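Local coordinates for carboxylesterase YbfK (Bacillus subtilis, PDB 4CCY), which hydrolyses carboxylic esters to an alcohol and a carboxylate, as a cytoplasmic enzyme of the alpha/beta hydrolase superfamily, at residues L27-S32 / N73-S78; L64-M69 / Q197-A202; Y190-L195 / G272-L277; L237-E242 / E281-R286. All coordinates share one frame; numbering follows the deposited sequence.

Interaction 1 (L27-S32 / N73-S78); sequences LWPIES and NIAAWS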
# COMPACT_ATOMS: atom_id res chain seq x y z
N LEU A 27 -1.51 -12.56 -13.67
CA LEU A 27 -0.27 -12.86 -12.95
C LEU A 27 -0.54 -13.47 -11.57
O LEU A 27 0.38 -13.96 -10.93
CB LEU A 27 0.62 -11.62 -12.83
CG LEU A 27 1.11 -10.97 -14.13
CD1 LEU A 27 1.84 -9.66 -13.86
CD2 LEU A 27 1.97 -11.91 -14.98
N TRP A 28 -1.79 -13.43 -11.11
CA TRP A 28 -2.15 -14.00 -9.82
C TRP A 28 -1.89 -15.49 -9.86
O TRP A 28 -2.49 -16.20 -10.65
CB TRP A 28 -3.60 -13.71 -9.50
CG TRP A 28 -3.89 -13.42 -8.05
CD1 TRP A 28 -4.47 -14.28 -7.11
CD2 TRP A 28 -3.62 -12.18 -7.31
NE1 TRP A 28 -4.58 -13.67 -5.89
CE2 TRP A 28 -4.08 -12.41 -5.94
CE3 TRP A 28 -3.05 -10.95 -7.64
CZ2 TRP A 28 -3.99 -11.43 -4.95
CZ3 TRP A 28 -2.96 -9.97 -6.64
CH2 TRP A 28 -3.41 -10.21 -5.33
N PRO A 29 -0.96 -15.98 -9.02
CA PRO A 29 -0.45 -17.35 -9.10
C PRO A 29 -1.35 -18.40 -8.43
O PRO A 29 -1.08 -19.60 -8.54
CB PRO A 29 0.87 -17.25 -8.34
CG PRO A 29 0.56 -16.28 -7.25
CD PRO A 29 -0.32 -15.24 -7.91
N ILE A 30 -2.39 -17.96 -7.72
CA ILE A 30 -3.29 -18.86 -7.00
C ILE A 30 -4.75 -18.46 -7.23
O ILE A 30 -5.02 -17.40 -7.79
CB ILE A 30 -2.97 -18.91 -5.48
CG1 ILE A 30 -3.22 -17.53 -4.84
CG2 ILE A 30 -1.54 -19.42 -5.24
CD1 ILE A 30 -2.88 -17.45 -3.36
N GLU A 31 -5.67 -19.32 -6.81
CA GLU A 31 -7.11 -19.04 -6.86
C GLU A 31 -7.46 -17.94 -5.87
O GLU A 31 -6.81 -17.80 -4.84
CB GLU A 31 -7.93 -20.30 -6.53
CG GLU A 31 -7.67 -21.48 -7.45
CD GLU A 31 -8.00 -21.19 -8.90
OE1 GLU A 31 -9.03 -20.54 -9.18
OE2 GLU A 31 -7.22 -21.62 -9.79
N SER A 32 -8.49 -17.16 -6.18
CA SER A 32 -8.90 -16.08 -5.30
C SER A 32 -10.33 -15.67 -5.58
O SER A 32 -10.90 -16.02 -6.62
CB SER A 32 -7.99 -14.86 -5.49
OG SER A 32 -8.13 -14.36 -6.79
N ASN A 73 4.08 -11.82 -4.26
CA ASN A 73 4.12 -12.06 -2.82
C ASN A 73 2.95 -12.93 -2.35
O ASN A 73 3.03 -13.57 -1.30
CB ASN A 73 4.09 -10.73 -2.09
CG ASN A 73 4.95 -9.69 -2.77
OD1 ASN A 73 4.43 -8.83 -3.46
ND2 ASN A 73 6.28 -9.79 -2.61
N ILE A 74 1.88 -12.97 -3.14
CA ILE A 74 0.62 -13.53 -2.67
C ILE A 74 0.65 -15.04 -2.40
O ILE A 74 0.03 -15.50 -1.44
CB ILE A 74 -0.60 -13.07 -3.51
CG1 ILE A 74 -1.90 -13.26 -2.73
CG2 ILE A 74 -0.63 -13.71 -4.89
CD1 ILE A 74 -2.05 -12.24 -1.62
N ALA A 75 1.37 -15.80 -3.21
CA ALA A 75 1.45 -17.25 -2.95
C ALA A 75 2.10 -17.56 -1.60
O ALA A 75 1.56 -18.35 -0.82
CB ALA A 75 2.16 -17.99 -4.08
N ALA A 76 3.24 -16.93 -1.32
CA ALA A 76 3.93 -17.14 -0.03
C ALA A 76 3.04 -16.80 1.18
O ALA A 76 2.92 -17.58 2.13
CB ALA A 76 5.23 -16.35 0.03
N TRP A 77 2.39 -15.64 1.12
CA TRP A 77 1.61 -15.17 2.27
C TRP A 77 0.28 -15.86 2.45
O TRP A 77 -0.24 -15.93 3.57
CB TRP A 77 1.44 -13.66 2.22
CG TRP A 77 2.77 -12.93 2.27
CD1 TRP A 77 3.99 -13.40 2.77
CD2 TRP A 77 3.03 -11.55 1.84
NE1 TRP A 77 4.97 -12.44 2.65
CE2 TRP A 77 4.46 -11.31 2.10
CE3 TRP A 77 2.27 -10.54 1.26
CZ2 TRP A 77 5.06 -10.10 1.80
CZ3 TRP A 77 2.89 -9.32 0.97
CH2 TRP A 77 4.25 -9.11 1.23
N SER A 78 -0.26 -16.41 1.36
CA SER A 78 -1.57 -17.07 1.41
C SER A 78 -1.48 -18.57 1.67
O SER A 78 -2.50 -19.25 1.60
CB SER A 78 -2.38 -16.77 0.15
OG SER A 78 -2.55 -15.37 0.01

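Interaction 2 (L64-M69 / Q197-A202); sequences LFSSAM and QRQIVA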
# COMPACT_ATOMS: atom_id res chain seq x y z
N LEU A 64 -1.44 4.21 -7.11
CA LEU A 64 -1.51 3.93 -8.56
C LEU A 64 -1.39 2.46 -8.98
O LEU A 64 -1.74 2.11 -10.11
CB LEU A 64 -0.50 4.79 -9.36
CG LEU A 64 -0.50 6.33 -9.19
CD1 LEU A 64 0.59 6.95 -10.05
CD2 LEU A 64 -1.86 6.95 -9.51
N PHE A 65 -0.93 1.60 -8.07
CA PHE A 65 -0.61 0.19 -8.40
C PHE A 65 -1.78 -0.78 -8.29
O PHE A 65 -1.80 -1.79 -9.00
CB PHE A 65 0.54 -0.33 -7.53
CG PHE A 65 1.91 0.08 -8.02
CD1 PHE A 65 2.30 1.40 -8.01
CD2 PHE A 65 2.80 -0.87 -8.49
CE1 PHE A 65 3.55 1.79 -8.44
CE2 PHE A 65 4.07 -0.50 -8.91
CZ PHE A 65 4.44 0.83 -8.90
N SER A 66 -2.74 -0.48 -7.42
CA SER A 66 -3.87 -1.40 -7.11
C SER A 66 -3.37 -2.70 -6.48
O SER A 66 -2.17 -2.94 -6.40
CB SER A 66 -4.66 -1.75 -8.38
OG SER A 66 -3.96 -2.75 -9.11
N SER A 67 -4.31 -3.55 -6.06
CA SER A 67 -4.00 -4.86 -5.48
C SER A 67 -3.25 -5.83 -6.40
O SER A 67 -2.67 -6.81 -5.93
CB SER A 67 -5.28 -5.52 -4.95
OG SER A 67 -5.70 -4.87 -3.77
N ALA A 68 -3.27 -5.54 -7.70
CA ALA A 68 -2.55 -6.35 -8.70
C ALA A 68 -1.05 -6.51 -8.40
O ALA A 68 -0.45 -7.53 -8.74
CB ALA A 68 -2.75 -5.76 -10.10
N MET A 69 -0.46 -5.51 -7.74
CA MET A 69 0.99 -5.49 -7.44
C MET A 69 1.45 -6.59 -6.48
O MET A 69 2.65 -6.87 -6.40
CB MET A 69 1.43 -4.12 -6.93
CG MET A 69 0.82 -3.72 -5.58
SD MET A 69 1.82 -2.49 -4.75
CE MET A 69 3.08 -3.54 -4.00
N GLN A 197 3.15 -2.05 -15.90
CA GLN A 197 3.51 -0.82 -16.61
C GLN A 197 2.28 -0.27 -17.32
O GLN A 197 1.92 0.90 -17.16
CB GLN A 197 4.61 -1.12 -17.63
CG GLN A 197 5.08 0.09 -18.44
CD GLN A 197 6.10 0.95 -17.70
OE1 GLN A 197 6.79 0.47 -16.80
NE2 GLN A 197 6.19 2.23 -18.08
N ARG A 198 1.62 -1.15 -18.07
CA ARG A 198 0.47 -0.75 -18.88
C ARG A 198 -0.70 -0.26 -18.03
O ARG A 198 -1.30 0.78 -18.33
CB ARG A 198 0.05 -1.92 -19.78
CG ARG A 198 -1.29 -1.71 -20.46
CD ARG A 198 -1.12 -0.86 -21.71
NE ARG A 198 -2.37 -0.20 -22.10
CZ ARG A 198 -2.66 1.07 -21.81
NH1 ARG A 198 -1.80 1.81 -21.12
NH2 ARG A 198 -3.82 1.59 -22.22
N GLN A 199 -1.00 -1.00 -16.96
CA GLN A 199 -2.13 -0.70 -16.09
C GLN A 199 -1.98 0.66 -15.42
O GLN A 199 -2.92 1.46 -15.42
CB GLN A 199 -2.32 -1.80 -15.04
CG GLN A 199 -3.48 -1.51 -14.11
CD GLN A 199 -3.60 -2.48 -12.94
OE1 GLN A 199 -3.21 -3.64 -13.05
NE2 GLN A 199 -4.16 -2.01 -11.84
N ILE A 200 -0.81 0.91 -14.85
CA ILE A 200 -0.52 2.17 -14.18
C ILE A 200 -0.64 3.37 -15.14
O ILE A 200 -1.21 4.40 -14.79
CB ILE A 200 0.86 2.13 -13.49
CG1 ILE A 200 0.85 1.10 -12.36
CG2 ILE A 200 1.25 3.51 -12.96
CD1 ILE A 200 2.22 0.77 -11.83
N VAL A 201 -0.09 3.21 -16.35
CA VAL A 201 -0.20 4.24 -17.40
C VAL A 201 -1.66 4.50 -17.74
O VAL A 201 -2.09 5.65 -17.77
CB VAL A 201 0.63 3.87 -18.66
CG1 VAL A 201 0.34 4.82 -19.82
CG2 VAL A 201 2.11 3.90 -18.33
N ALA A 202 -2.43 3.44 -17.95
CA ALA A 202 -3.85 3.54 -18.29
C ALA A 202 -4.66 4.12 -17.13
O ALA A 202 -5.67 4.80 -17.34
CB ALA A 202 -4.40 2.18 -18.73
O HOH W 1 -3.89 0.72 -11.00
O HOH W 2 -3.02 3.85 -12.09

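Interaction 3 (Y190-L195 / G272-L277); sequences YDLHPL and GHLLSL. With NA (sodium ion), chain D.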
# COMPACT_ATOMS: atom_id res chain seq x y z
N TYR A 190 15.45 -1.68 -12.14
CA TYR A 190 14.22 -2.46 -12.14
C TYR A 190 13.22 -1.97 -13.18
O TYR A 190 13.00 -0.77 -13.32
CB TYR A 190 13.59 -2.46 -10.74
CG TYR A 190 12.30 -3.25 -10.67
CD1 TYR A 190 12.31 -4.65 -10.74
CD2 TYR A 190 11.07 -2.61 -10.56
CE1 TYR A 190 11.14 -5.37 -10.70
CE2 TYR A 190 9.88 -3.33 -10.52
CZ TYR A 190 9.92 -4.71 -10.59
OH TYR A 190 8.76 -5.45 -10.55
N ASP A 191 12.65 -2.92 -13.92
CA ASP A 191 11.52 -2.66 -14.82
C ASP A 191 10.32 -3.40 -14.29
O ASP A 191 10.42 -4.58 -13.94
CB ASP A 191 11.79 -3.19 -16.24
CG ASP A 191 12.95 -2.49 -16.92
OD1 ASP A 191 13.05 -1.26 -16.84
OD2 ASP A 191 13.75 -3.20 -17.56
N LEU A 192 9.18 -2.72 -14.25
CA LEU A 192 7.92 -3.38 -13.93
C LEU A 192 7.65 -4.47 -14.96
O LEU A 192 8.13 -4.37 -16.09
CB LEU A 192 6.78 -2.38 -13.97
CG LEU A 192 6.79 -1.31 -12.88
CD1 LEU A 192 5.68 -0.30 -13.13
CD2 LEU A 192 6.66 -1.97 -11.51
N HIS A 193 6.89 -5.49 -14.56
CA HIS A 193 6.30 -6.39 -15.55
C HIS A 193 5.52 -5.54 -16.53
O HIS A 193 4.88 -4.58 -16.15
CB HIS A 193 5.39 -7.41 -14.88
CG HIS A 193 4.92 -8.49 -15.82
ND1 HIS A 193 4.01 -8.26 -16.80
CD2 HIS A 193 5.26 -9.84 -15.92
CE1 HIS A 193 3.79 -9.40 -17.48
NE2 HIS A 193 4.56 -10.36 -16.94
N PRO A 194 5.58 -5.87 -17.84
CA PRO A 194 4.84 -5.08 -18.83
C PRO A 194 3.34 -4.87 -18.53
O PRO A 194 2.78 -3.82 -18.88
CB PRO A 194 5.03 -5.87 -20.12
CG PRO A 194 6.35 -6.53 -19.93
CD PRO A 194 6.49 -6.84 -18.47
N LEU A 195 2.69 -5.86 -17.91
CA LEU A 195 1.27 -5.73 -17.59
C LEU A 195 1.04 -4.63 -16.57
O LEU A 195 0.12 -3.83 -16.73
CB LEU A 195 0.68 -7.07 -17.12
CG LEU A 195 0.58 -8.15 -18.21
CD1 LEU A 195 0.06 -9.46 -17.62
CD2 LEU A 195 -0.28 -7.70 -19.38
N GLY A 272 15.01 -0.28 -4.63
CA GLY A 272 14.52 1.08 -4.42
C GLY A 272 13.21 1.10 -3.66
O GLY A 272 13.01 0.32 -2.72
N HIS A 273 12.32 2.00 -4.07
CA HIS A 273 10.99 2.17 -3.50
C HIS A 273 10.13 0.93 -3.58
O HIS A 273 9.43 0.59 -2.62
CB HIS A 273 10.27 3.31 -4.23
CG HIS A 273 8.98 3.74 -3.58
ND1 HIS A 273 8.93 4.31 -2.36
CD2 HIS A 273 7.65 3.67 -4.03
CE1 HIS A 273 7.65 4.59 -2.03
NE2 HIS A 273 6.87 4.20 -3.05
N LEU A 274 10.17 0.25 -4.73
CA LEU A 274 9.24 -0.84 -5.02
C LEU A 274 9.74 -2.19 -4.49
O LEU A 274 9.84 -3.17 -5.22
CB LEU A 274 8.96 -0.90 -6.53
CG LEU A 274 8.31 0.35 -7.14
CD1 LEU A 274 8.08 0.13 -8.62
CD2 LEU A 274 7.01 0.74 -6.43
N LEU A 275 10.00 -2.21 -3.19
CA LEU A 275 10.73 -3.29 -2.54
C LEU A 275 10.06 -4.66 -2.63
O LEU A 275 10.74 -5.67 -2.82
CB LEU A 275 11.03 -2.91 -1.08
CG LEU A 275 11.83 -3.81 -0.13
CD1 LEU A 275 13.05 -4.45 -0.79
CD2 LEU A 275 12.25 -2.99 1.10
N SER A 276 8.74 -4.70 -2.52
CA SER A 276 8.04 -5.99 -2.59
C SER A 276 8.06 -6.57 -4.01
O SER A 276 7.93 -7.79 -4.19
CB SER A 276 6.61 -5.86 -2.08
OG SER A 276 5.90 -4.91 -2.84
N LEU A 277 8.23 -5.70 -5.01
CA LEU A 277 8.30 -6.12 -6.41
C LEU A 277 9.72 -6.45 -6.85
O LEU A 277 9.93 -7.38 -7.65
CB LEU A 277 7.69 -5.07 -7.34
CG LEU A 277 6.16 -4.92 -7.38
CD1 LEU A 277 5.78 -3.58 -7.97
CD2 LEU A 277 5.48 -6.07 -8.15
NA NA D . 13.39 1.39 -14.36
O HOH W 3 11.58 1.01 -15.81
O HOH W 4 14.89 0.23 -15.64
O HOH W 5 13.94 3.49 -14.79

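Interaction 4 (L237-E242 / E281-R286); sequences LLMFGE and EYVNQR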
# COMPACT_ATOMS: atom_id res chain seq x y z
N LEU A 237 7.08 -4.02 11.62
CA LEU A 237 8.24 -4.25 10.76
C LEU A 237 8.28 -3.15 9.70
O LEU A 237 7.32 -2.97 8.93
CB LEU A 237 8.15 -5.63 10.08
CG LEU A 237 9.13 -5.86 8.92
CD1 LEU A 237 10.59 -5.90 9.37
CD2 LEU A 237 8.76 -7.11 8.15
N LEU A 238 9.40 -2.42 9.66
CA LEU A 238 9.59 -1.30 8.74
C LEU A 238 10.75 -1.58 7.77
O LEU A 238 11.89 -1.81 8.19
CB LEU A 238 9.89 -0.01 9.51
CG LEU A 238 10.05 1.27 8.68
CD1 LEU A 238 8.83 1.55 7.81
CD2 LEU A 238 10.36 2.47 9.56
N MET A 239 10.45 -1.53 6.47
CA MET A 239 11.44 -1.86 5.45
C MET A 239 11.59 -0.73 4.43
O MET A 239 10.61 -0.24 3.88
CB MET A 239 11.07 -3.17 4.74
CG MET A 239 10.93 -4.36 5.69
SD MET A 239 10.55 -5.91 4.84
CE MET A 239 12.13 -6.31 4.13
N PHE A 240 12.83 -0.33 4.19
CA PHE A 240 13.14 0.60 3.11
C PHE A 240 14.11 -0.07 2.14
O PHE A 240 14.83 -1.01 2.52
CB PHE A 240 13.84 1.84 3.65
CG PHE A 240 13.05 2.60 4.68
CD1 PHE A 240 12.05 3.50 4.29
CD2 PHE A 240 13.34 2.47 6.03
CE1 PHE A 240 11.35 4.22 5.26
CE2 PHE A 240 12.65 3.19 6.99
CZ PHE A 240 11.65 4.06 6.60
N GLY A 241 14.14 0.43 0.91
CA GLY A 241 15.12 0.02 -0.08
C GLY A 241 16.28 1.01 -0.09
O GLY A 241 16.06 2.22 0.01
N GLU A 242 17.51 0.51 -0.21
CA GLU A 242 18.68 1.41 -0.18
C GLU A 242 18.68 2.49 -1.26
O GLU A 242 19.32 3.53 -1.09
CB GLU A 242 20.00 0.62 -0.20
CG GLU A 242 20.23 -0.21 -1.46
CD GLU A 242 21.70 -0.56 -1.67
OE1 GLU A 242 22.59 0.13 -1.14
OE2 GLU A 242 21.95 -1.55 -2.39
N GLU A 281 11.53 -12.43 -3.16
CA GLU A 281 11.99 -13.61 -2.42
C GLU A 281 12.33 -13.23 -0.97
O GLU A 281 11.84 -13.86 -0.02
CB GLU A 281 13.22 -14.27 -3.09
CG GLU A 281 13.04 -14.71 -4.54
CD GLU A 281 13.19 -13.59 -5.58
OE1 GLU A 281 13.37 -12.39 -5.22
OE2 GLU A 281 13.11 -13.91 -6.80
N TYR A 282 13.16 -12.20 -0.81
CA TYR A 282 13.51 -11.71 0.52
C TYR A 282 12.32 -11.17 1.32
O TYR A 282 12.11 -11.58 2.47
CB TYR A 282 14.62 -10.66 0.48
CG TYR A 282 14.92 -10.17 1.89
CD1 TYR A 282 15.56 -11.02 2.82
CD2 TYR A 282 14.51 -8.91 2.30
CE1 TYR A 282 15.80 -10.58 4.12
CE2 TYR A 282 14.75 -8.48 3.60
CZ TYR A 282 15.39 -9.31 4.50
OH TYR A 282 15.60 -8.85 5.76
N VAL A 283 11.56 -10.25 0.72
CA VAL A 283 10.39 -9.65 1.36
C VAL A 283 9.37 -10.72 1.75
O VAL A 283 8.84 -10.68 2.87
CB VAL A 283 9.74 -8.53 0.49
CG1 VAL A 283 8.40 -8.06 1.04
CG2 VAL A 283 10.66 -7.33 0.37
N ASN A 284 9.10 -11.67 0.86
CA ASN A 284 8.16 -12.76 1.15
C ASN A 284 8.46 -13.47 2.48
O ASN A 284 7.60 -13.57 3.36
CB ASN A 284 8.10 -13.79 0.01
CG ASN A 284 7.35 -13.26 -1.22
OD1 ASN A 284 6.81 -12.15 -1.22
ND2 ASN A 284 7.32 -14.06 -2.28
N GLN A 285 9.70 -13.94 2.62
CA GLN A 285 10.10 -14.68 3.81
C GLN A 285 10.24 -13.79 5.05
O GLN A 285 9.83 -14.20 6.15
CB GLN A 285 11.38 -15.52 3.56
CG GLN A 285 11.86 -16.32 4.78
CD GLN A 285 10.81 -17.27 5.32
OE1 GLN A 285 10.45 -18.24 4.66
NE2 GLN A 285 10.29 -16.98 6.51
N ARG A 286 10.78 -12.59 4.88
CA ARG A 286 10.95 -11.66 6.00
C ARG A 286 9.62 -11.33 6.66
O ARG A 286 9.51 -11.28 7.89
CB ARG A 286 11.63 -10.37 5.54
CG ARG A 286 11.81 -9.35 6.65
CD ARG A 286 12.94 -9.78 7.58
NE ARG A 286 13.09 -8.93 8.76
CZ ARG A 286 12.47 -9.12 9.93
NH1 ARG A 286 11.62 -10.13 10.10
NH2 ARG A 286 12.71 -8.28 10.94

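Interaction 1 (L27-S32 / N73-S78)
Ile-74 is the bump of this contact, and the corner between Trp-28 and Pro-29 is the hollow that receives it. Its CG2 methyl stands over one face of the indole, with Ile-74 CG2 lying 4.0 Å from the centroid of the five-membered ring of Trp-28 and 19° off the ring normal, a CH-pi contact. The same methyl is wedged against the proline: Ile-74 CG2 to Pro-29 CD is 3.4 Å, tighter than usual for two carbons. The other branch, with CG1 anti to the backbone N (chi1 -160°), reaches across to the six-membered half of the indole, where Ile-74 CG1 meets Trp-28 CZ2 at 3.6 Å. In the alpha/beta hydrolase fold this places the lead-in to strand 33-37 against helix 71-80, the helix of the crossover between parallel strands 56-60 and 82-86; Ile-74 also touches Leu-59, and Trp-28 touches Ile-47 of strand 42-49. Ile-30 sets its two branches against different residues of the helix. Ile-30 CD1 comes 3.6 Å from Ser-78 CB, while Ile-30 CG2 rests 4.1 Å from Ala-75 CB. That small methyl is shared with the proline, Pro-29 CG lying 3.9 Å from Ala-75 CB.

Interaction 2 (L64-M69 / Q197-A202)
The loop after strand 56-60, which in relatives carries part of the oxyanion hole, meets helix 194-205 through two pairs of side chains, Phe-65 with Ile-200 and Ser-66 with Gln-199. Ile-200 points its CD1 methyl at the middle of the phenyl ring: Ile-200 CD1 is 3.5 Å from the centroid of Phe-65 and only 5° off the ring normal, nearly equidistant from all six ring carbons. This CH-pi contact packs one face of the ring, while Leu-274 and Leu-277 also touch Phe-65. One carbon back along the same side chain, Ile-200 CG1 lies 3.6 Å from Leu-64 O. The helix belongs to the helical cap inserted between strands 146-152 and 236-241, a common elaboration of the alpha/beta hydrolase fold, and Phe-65 lies near the serine and histidine assigned to the charge relay by similarity. Gln-199 makes the polar link. With CG anti to the backbone N (chi1 180°) and the chain extended beyond, its amide crosses to the loop, and Gln-199 NE2 donates to Ser-66 OG at 2.8 Å with an N-H...O angle of 143°, the hydroxyl slightly tilted from the amide plane. Ser-66 OG also accepts from Ala-68 N at 3.2 Å, an ST turn. An alanine in place of Ser-66 would probably leave Gln-199 NE2 with one acceptor fewer and undo the ST turn that Ala-68 N makes with the hydroxyl. A water accepts from Gln-199 NE2 at 2.9 Å and lies 2.7 Å from Leu-64 O, while Gln-199 OE1 is bonded to Ser-24.

Interaction 3 (Y190-L195 / G272-L277)
Tyr-190 holds CG anti to its backbone N (chi1 180°), which carries that atom away from the N on the side of Leu-277. The two side chains cross at about a right angle, and Tyr-190 OH comes 3.4 Å from Leu-277 CB, while Leu-274 CD1 meets the ring obliquely. Leu-192, its CG lying beside the backbone N (chi1 -68°), sets one methyl against two leucines: Leu-192 CD2 is 3.8 Å from Leu-274 CD1 and 4.0 Å from Leu-277 CD1. An alanine in place of Tyr-190 would keep the metal-binding carbonyl but would probably open a gap beside Leu-277 CB and Leu-274 CD1. Tyr-190 O binds the sodium ion at 2.4 Å, joined by Thr-186, Gly-187 and three waters. Asp-191 serves as a second shell, its OD1 accepting hydrogen bonds from two of those waters at 2.9 and 2.7 Å. Farther along, His-193 is the N-cap of helix 194-205: Leu-195 N donates to His-193 ND1 at 3.0 Å, nearly straight and in the ring plane. In the other segment, Leu-274 is the centre of an inverse gamma turn directly after His-273, whose NE2 and ND1 are hydrogen-bonded to Ser-129 and Glu-244. The packing thus joins a sodium-bound cap loop to the histidine loop of what is, by similarity, a Ser-His-Glu charge relay of the alpha/beta hydrolase type.

Interaction 4 (L237-E242 / E281-R286)
Leu-237 lays its CD1 methyl over one face of the guanidinium group of Arg-286, 3.5 Å above the plane and offset toward the rim, where Leu-237 CD1 is 3.6 Å from Arg-286 NH2. The arginine chain bends at chi2 (74°), which turns CD aside from the line of the chain, and its CG lies 4.1 Å from Leu-237 CD2, so that both leucine methyls are engaged. The charged end has partners of its own on strand 264-268: NE makes a salt bridge to Glu-266 and NH2 a hydrogen bond to Gln-264. That pairing probably fixes the plane on which the leucine rests. Met-239 fills the neighbouring position with a chain that is bent at chi3 (75°), which swings the terminal methyl among three helix side chains. Met-239 CE touches Tyr-282 CE2 at 3.4 Å, the ring being met obliquely. The same methyl, Met-239 CE, lies 4.0 Å from Arg-286 CG and 4.2 Å from Val-283 CG2. Tyr-282 is pinned at its far end, its hydroxyl being hydrogen-bonded to Glu-266, the same carboxylate that pairs with the arginine. The segment axes approach to 11.6 Å and run antiparallel, at 173°. Alternation along the strand divides the work: Leu-237 and Met-239 face helix 280-290, whereas Leu-238 and Phe-240 touch helix 249-259. This is the layered arrangement of the alpha/beta hydrolase fold, a central sheet flanked by helices, with the C-terminal helix covering the strand that leads toward Glu-244.

How the interactions relate
Followed from the N terminus, the four contacts form a staggered series, each crossing the next along the chain. Interaction 1 closes first, bringing the lead-in to strand 33-37 onto helix 71-80. Interaction 2 opens inside that loop and ties the loop after strand 56-60 to the cap helix 194-205. Interaction 3 opens just before that helix segment and runs to the histidine loop, while interaction 4 starts within its span and ends on the C-terminal helix 280-290. Phe-65 joins interactions 2 and 3, Leu-275 packs on Met-239 between 3 and 4, and Asn-73 bridges interaction 1 to Ser-276 and Asn-284. Interactions 2 and 4 do not touch.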